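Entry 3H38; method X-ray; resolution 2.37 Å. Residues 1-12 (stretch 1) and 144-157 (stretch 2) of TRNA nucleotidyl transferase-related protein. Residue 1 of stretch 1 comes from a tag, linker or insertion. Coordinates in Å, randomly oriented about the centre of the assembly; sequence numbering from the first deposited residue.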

# COMPACT_ATOMS: atom_id res chain seq x y z
N MET A 1 -18.07 -24.00 -22.20
CA MET A 1 -17.80 -22.89 -21.31
C MET A 1 -18.47 -21.65 -21.79
O MET A 1 -18.19 -21.18 -22.86
CB MET A 1 -16.31 -22.69 -21.15
CG MET A 1 -15.96 -21.92 -19.92
SD MET A 1 -14.99 -22.77 -18.70
CE MET A 1 -15.91 -22.29 -17.30
N GLN A 2 -19.39 -21.16 -20.99
CA GLN A 2 -20.25 -20.04 -21.33
C GLN A 2 -19.51 -18.70 -21.28
O GLN A 2 -18.86 -18.38 -20.27
CB GLN A 2 -21.48 -19.99 -20.42
CG GLN A 2 -22.57 -19.08 -20.95
CD GLN A 2 -23.87 -19.19 -20.16
OE1 GLN A 2 -24.04 -20.11 -19.36
NE2 GLN A 2 -24.76 -18.26 -20.39
N ILE A 3 -19.63 -17.95 -22.34
CA ILE A 3 -19.05 -16.65 -22.42
C ILE A 3 -20.03 -15.56 -22.11
O ILE A 3 -19.77 -14.70 -21.32
CB ILE A 3 -18.44 -16.49 -23.75
CG1 ILE A 3 -17.57 -17.70 -24.02
CG2 ILE A 3 -17.69 -15.20 -23.82
CD1 ILE A 3 -16.81 -17.57 -25.19
N PHE A 4 -21.18 -15.61 -22.73
CA PHE A 4 -22.19 -14.57 -22.55
C PHE A 4 -23.34 -15.00 -21.65
O PHE A 4 -23.87 -16.11 -21.77
CB PHE A 4 -22.71 -14.07 -23.90
CG PHE A 4 -21.63 -13.88 -24.94
CD1 PHE A 4 -21.35 -14.88 -25.85
CD2 PHE A 4 -20.89 -12.71 -24.98
CE1 PHE A 4 -20.36 -14.71 -26.80
CE2 PHE A 4 -19.90 -12.53 -25.92
CZ PHE A 4 -19.63 -13.53 -26.85
N ARG A 5 -23.73 -14.11 -20.75
CA ARG A 5 -24.68 -14.41 -19.70
C ARG A 5 -25.46 -13.13 -19.37
O ARG A 5 -24.89 -12.04 -19.36
CB ARG A 5 -23.90 -14.93 -18.50
CG ARG A 5 -24.72 -15.24 -17.28
CD ARG A 5 -23.81 -15.68 -16.13
NE ARG A 5 -22.76 -16.61 -16.55
CZ ARG A 5 -22.76 -17.92 -16.33
NH1 ARG A 5 -23.76 -18.50 -15.67
NH2 ARG A 5 -21.74 -18.66 -16.75
N ASP A 6 -26.76 -13.24 -19.13
CA ASP A 6 -27.57 -12.04 -18.89
C ASP A 6 -27.53 -11.76 -17.40
O ASP A 6 -28.09 -12.55 -16.61
CB ASP A 6 -29.01 -12.31 -19.33
CG ASP A 6 -29.91 -11.08 -19.23
OD1 ASP A 6 -31.10 -11.21 -19.58
OD2 ASP A 6 -29.44 -10.00 -18.82
N VAL A 7 -26.85 -10.69 -17.00
CA VAL A 7 -26.78 -10.36 -15.57
C VAL A 7 -27.60 -9.13 -15.21
O VAL A 7 -27.33 -8.45 -14.22
CB VAL A 7 -25.33 -10.18 -15.04
CG1 VAL A 7 -24.51 -11.46 -15.22
CG2 VAL A 7 -24.65 -8.99 -15.68
N SER A 8 -28.63 -8.89 -16.02
CA SER A 8 -29.54 -7.76 -15.87
C SER A 8 -30.25 -7.71 -14.54
O SER A 8 -30.33 -6.65 -13.93
CB SER A 8 -30.59 -7.74 -17.00
OG SER A 8 -30.03 -7.10 -18.11
N LYS A 9 -30.78 -8.83 -14.11
CA LYS A 9 -31.47 -8.91 -12.85
C LYS A 9 -30.53 -8.60 -11.72
O LYS A 9 -30.85 -7.79 -10.89
CB LYS A 9 -32.04 -10.28 -12.65
CG LYS A 9 -33.31 -10.53 -13.35
CD LYS A 9 -33.71 -11.95 -13.20
CE LYS A 9 -32.89 -12.85 -14.08
NZ LYS A 9 -33.65 -13.89 -14.81
N LEU A 10 -29.35 -9.18 -11.75
CA LEU A 10 -28.36 -8.98 -10.74
C LEU A 10 -27.97 -7.52 -10.63
O LEU A 10 -27.79 -7.04 -9.56
CB LEU A 10 -27.16 -9.84 -11.08
CG LEU A 10 -26.15 -10.36 -10.07
CD1 LEU A 10 -24.78 -10.00 -10.36
CD2 LEU A 10 -26.50 -10.09 -8.66
N LEU A 11 -27.87 -6.81 -11.72
CA LEU A 11 -27.51 -5.39 -11.69
C LEU A 11 -28.60 -4.57 -11.02
O LEU A 11 -28.32 -3.72 -10.17
CB LEU A 11 -27.29 -4.85 -13.11
CG LEU A 11 -26.00 -5.13 -13.88
CD1 LEU A 11 -26.24 -4.91 -15.35
CD2 LEU A 11 -24.81 -4.28 -13.39
N VAL A 12 -29.86 -4.82 -11.40
CA VAL A 12 -30.96 -4.03 -10.85
C VAL A 12 -31.08 -4.34 -9.36
O VAL A 12 -31.38 -3.45 -8.55
CB VAL A 12 -32.31 -4.20 -11.62
CG1 VAL A 12 -32.06 -4.58 -13.07
CG2 VAL A 12 -33.19 -5.23 -10.96
N ASP A 144 -27.97 -4.85 -25.79
CA ASP A 144 -27.15 -5.83 -25.07
C ASP A 144 -26.97 -5.49 -23.60
O ASP A 144 -26.21 -6.16 -22.91
CB ASP A 144 -25.80 -6.10 -25.78
CG ASP A 144 -26.00 -6.75 -27.18
OD1 ASP A 144 -25.15 -6.56 -28.10
OD2 ASP A 144 -27.03 -7.45 -27.36
N PHE A 145 -27.68 -4.47 -23.11
CA PHE A 145 -27.56 -4.04 -21.72
C PHE A 145 -27.61 -5.21 -20.72
O PHE A 145 -28.54 -6.01 -20.75
CB PHE A 145 -28.64 -3.03 -21.38
CG PHE A 145 -28.52 -2.47 -19.99
CD1 PHE A 145 -29.28 -2.98 -18.95
CD2 PHE A 145 -27.64 -1.43 -19.73
CE1 PHE A 145 -29.17 -2.46 -17.64
CE2 PHE A 145 -27.53 -0.89 -18.44
CZ PHE A 145 -28.29 -1.41 -17.38
N GLY A 146 -26.60 -5.28 -19.84
CA GLY A 146 -26.54 -6.31 -18.82
C GLY A 146 -25.96 -7.64 -19.27
O GLY A 146 -26.10 -8.66 -18.59
N LEU A 147 -25.30 -7.62 -20.43
CA LEU A 147 -24.64 -8.81 -20.97
C LEU A 147 -23.26 -9.00 -20.37
O LEU A 147 -22.37 -8.16 -20.55
CB LEU A 147 -24.51 -8.73 -22.51
CG LEU A 147 -24.04 -10.06 -23.12
CD1 LEU A 147 -24.96 -11.22 -22.76
CD2 LEU A 147 -23.89 -9.97 -24.63
N LEU A 148 -23.06 -10.10 -19.65
CA LEU A 148 -21.76 -10.41 -19.11
C LEU A 148 -20.97 -10.96 -20.29
O LEU A 148 -21.42 -11.90 -20.99
CB LEU A 148 -21.85 -11.46 -17.99
CG LEU A 148 -20.91 -11.49 -16.77
CD1 LEU A 148 -20.54 -12.93 -16.42
CD2 LEU A 148 -19.66 -10.62 -16.86
N ILE A 149 -19.82 -10.36 -20.53
CA ILE A 149 -18.91 -10.91 -21.51
C ILE A 149 -17.72 -11.44 -20.77
O ILE A 149 -16.95 -10.69 -20.16
CB ILE A 149 -18.46 -9.87 -22.52
CG1 ILE A 149 -19.65 -9.45 -23.39
CG2 ILE A 149 -17.35 -10.46 -23.37
CD1 ILE A 149 -19.60 -8.02 -23.75
N ASP A 150 -17.61 -12.76 -20.78
CA ASP A 150 -16.60 -13.45 -19.99
C ASP A 150 -15.88 -14.50 -20.84
O ASP A 150 -16.29 -15.65 -20.95
CB ASP A 150 -17.22 -14.05 -18.74
CG ASP A 150 -16.26 -14.91 -17.97
OD1 ASP A 150 -16.71 -15.92 -17.41
OD2 ASP A 150 -15.04 -14.61 -17.94
N PHE A 151 -14.78 -14.07 -21.45
CA PHE A 151 -14.11 -14.89 -22.43
C PHE A 151 -13.30 -15.94 -21.72
O PHE A 151 -13.01 -17.00 -22.29
CB PHE A 151 -13.20 -14.02 -23.34
CG PHE A 151 -13.95 -13.06 -24.23
CD1 PHE A 151 -14.65 -13.54 -25.35
CD2 PHE A 151 -13.95 -11.69 -23.97
CE1 PHE A 151 -15.36 -12.66 -26.21
CE2 PHE A 151 -14.66 -10.82 -24.82
CZ PHE A 151 -15.37 -11.31 -25.95
N PHE A 152 -12.94 -15.68 -20.46
CA PHE A 152 -11.83 -16.40 -19.85
C PHE A 152 -12.09 -17.34 -18.67
O PHE A 152 -11.15 -17.93 -18.14
CB PHE A 152 -10.68 -15.43 -19.54
CG PHE A 152 -10.39 -14.45 -20.67
CD1 PHE A 152 -9.73 -14.87 -21.80
CD2 PHE A 152 -10.77 -13.11 -20.58
CE1 PHE A 152 -9.45 -13.97 -22.85
CE2 PHE A 152 -10.49 -12.21 -21.61
CZ PHE A 152 -9.84 -12.64 -22.74
N GLY A 153 -13.36 -17.49 -18.28
CA GLY A 153 -13.73 -18.41 -17.23
C GLY A 153 -13.71 -17.73 -15.87
O GLY A 153 -13.59 -18.37 -14.84
N GLY A 154 -13.82 -16.41 -15.91
CA GLY A 154 -13.87 -15.57 -14.73
C GLY A 154 -15.03 -15.77 -13.80
O GLY A 154 -14.83 -15.72 -12.59
N TYR A 155 -16.23 -16.00 -14.33
CA TYR A 155 -17.43 -16.25 -13.51
C TYR A 155 -17.23 -17.48 -12.66
O TYR A 155 -17.40 -17.46 -11.44
CB TYR A 155 -18.65 -16.48 -14.40
CG TYR A 155 -20.00 -16.64 -13.69
CD1 TYR A 155 -20.80 -15.52 -13.41
CD2 TYR A 155 -20.49 -17.90 -13.35
CE1 TYR A 155 -22.04 -15.65 -12.78
CE2 TYR A 155 -21.73 -18.05 -12.73
CZ TYR A 155 -22.52 -16.92 -12.44
OH TYR A 155 -23.76 -17.07 -11.82
N ARG A 156 -16.88 -18.56 -13.36
CA ARG A 156 -16.52 -19.85 -12.80
C ARG A 156 -15.37 -19.74 -11.80
O ARG A 156 -15.38 -20.41 -10.78
CB ARG A 156 -16.11 -20.79 -13.96
CG ARG A 156 -15.91 -22.26 -13.57
CD ARG A 156 -14.43 -22.59 -13.30
NE ARG A 156 -13.56 -22.14 -14.38
CZ ARG A 156 -13.06 -22.92 -15.34
NH1 ARG A 156 -12.27 -22.39 -16.28
NH2 ARG A 156 -13.34 -24.22 -15.38
N ASP A 157 -14.36 -18.91 -12.09
CA ASP A 157 -13.18 -18.81 -11.23
C ASP A 157 -13.50 -18.08 -9.93
O ASP A 157 -12.83 -18.28 -8.93
CB ASP A 157 -11.99 -18.14 -11.95
CG ASP A 157 -11.25 -19.09 -12.87
OD1 ASP A 157 -10.47 -18.64 -13.76
OD2 ASP A 157 -11.47 -20.32 -12.71
O HOH W 1 -16.19 -18.28 -19.95
O HOH W 2 -19.24 -16.99 -18.10

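The two stretches form a short antiparallel β-ladder, flanked at one end by a glycine turn and at the other by bridging waters, with a flat arginine–tyrosine stack on one face. R5 and L148 make the central hydrogen-bonded pair: R5 N donates to L148 O (3.2 Å) and L148 N to R5 O (2.7 Å). The ladder continues outward through D150 N to I3 O (3.0 Å) and V7 N to G146 O (2.7 Å). G146 lies in a type II turn with positive phi, which favours glycine, and a CB there would clash with S8 OG. D6 steadies the start of the adjoining helix, its OD2 accepting from S8 N at 3.1 Å.

On the sheet face bearing F4, apolar contacts dominate: F4 CB meets L147 CD1 and F4 CD2 meets I149 CG1, both at 3.8 Å. On the other face, the R5 side chain, t at chi1 and chi2 and bent to m at chi3, carries its guanidinium flat over the Y155 ring, R5 CZ 3.8 Å from the ring centroid with the planes 5° apart, a cation–π arrangement. Buried V7 packs its CG1 against L148 CB (3.8 Å). D150, also buried, accepts from Y155 N at OD1 (3.1 Å) and G154 N at OD2 (3.0 Å), at the start of the following helix, while two waters link it to Q2 O.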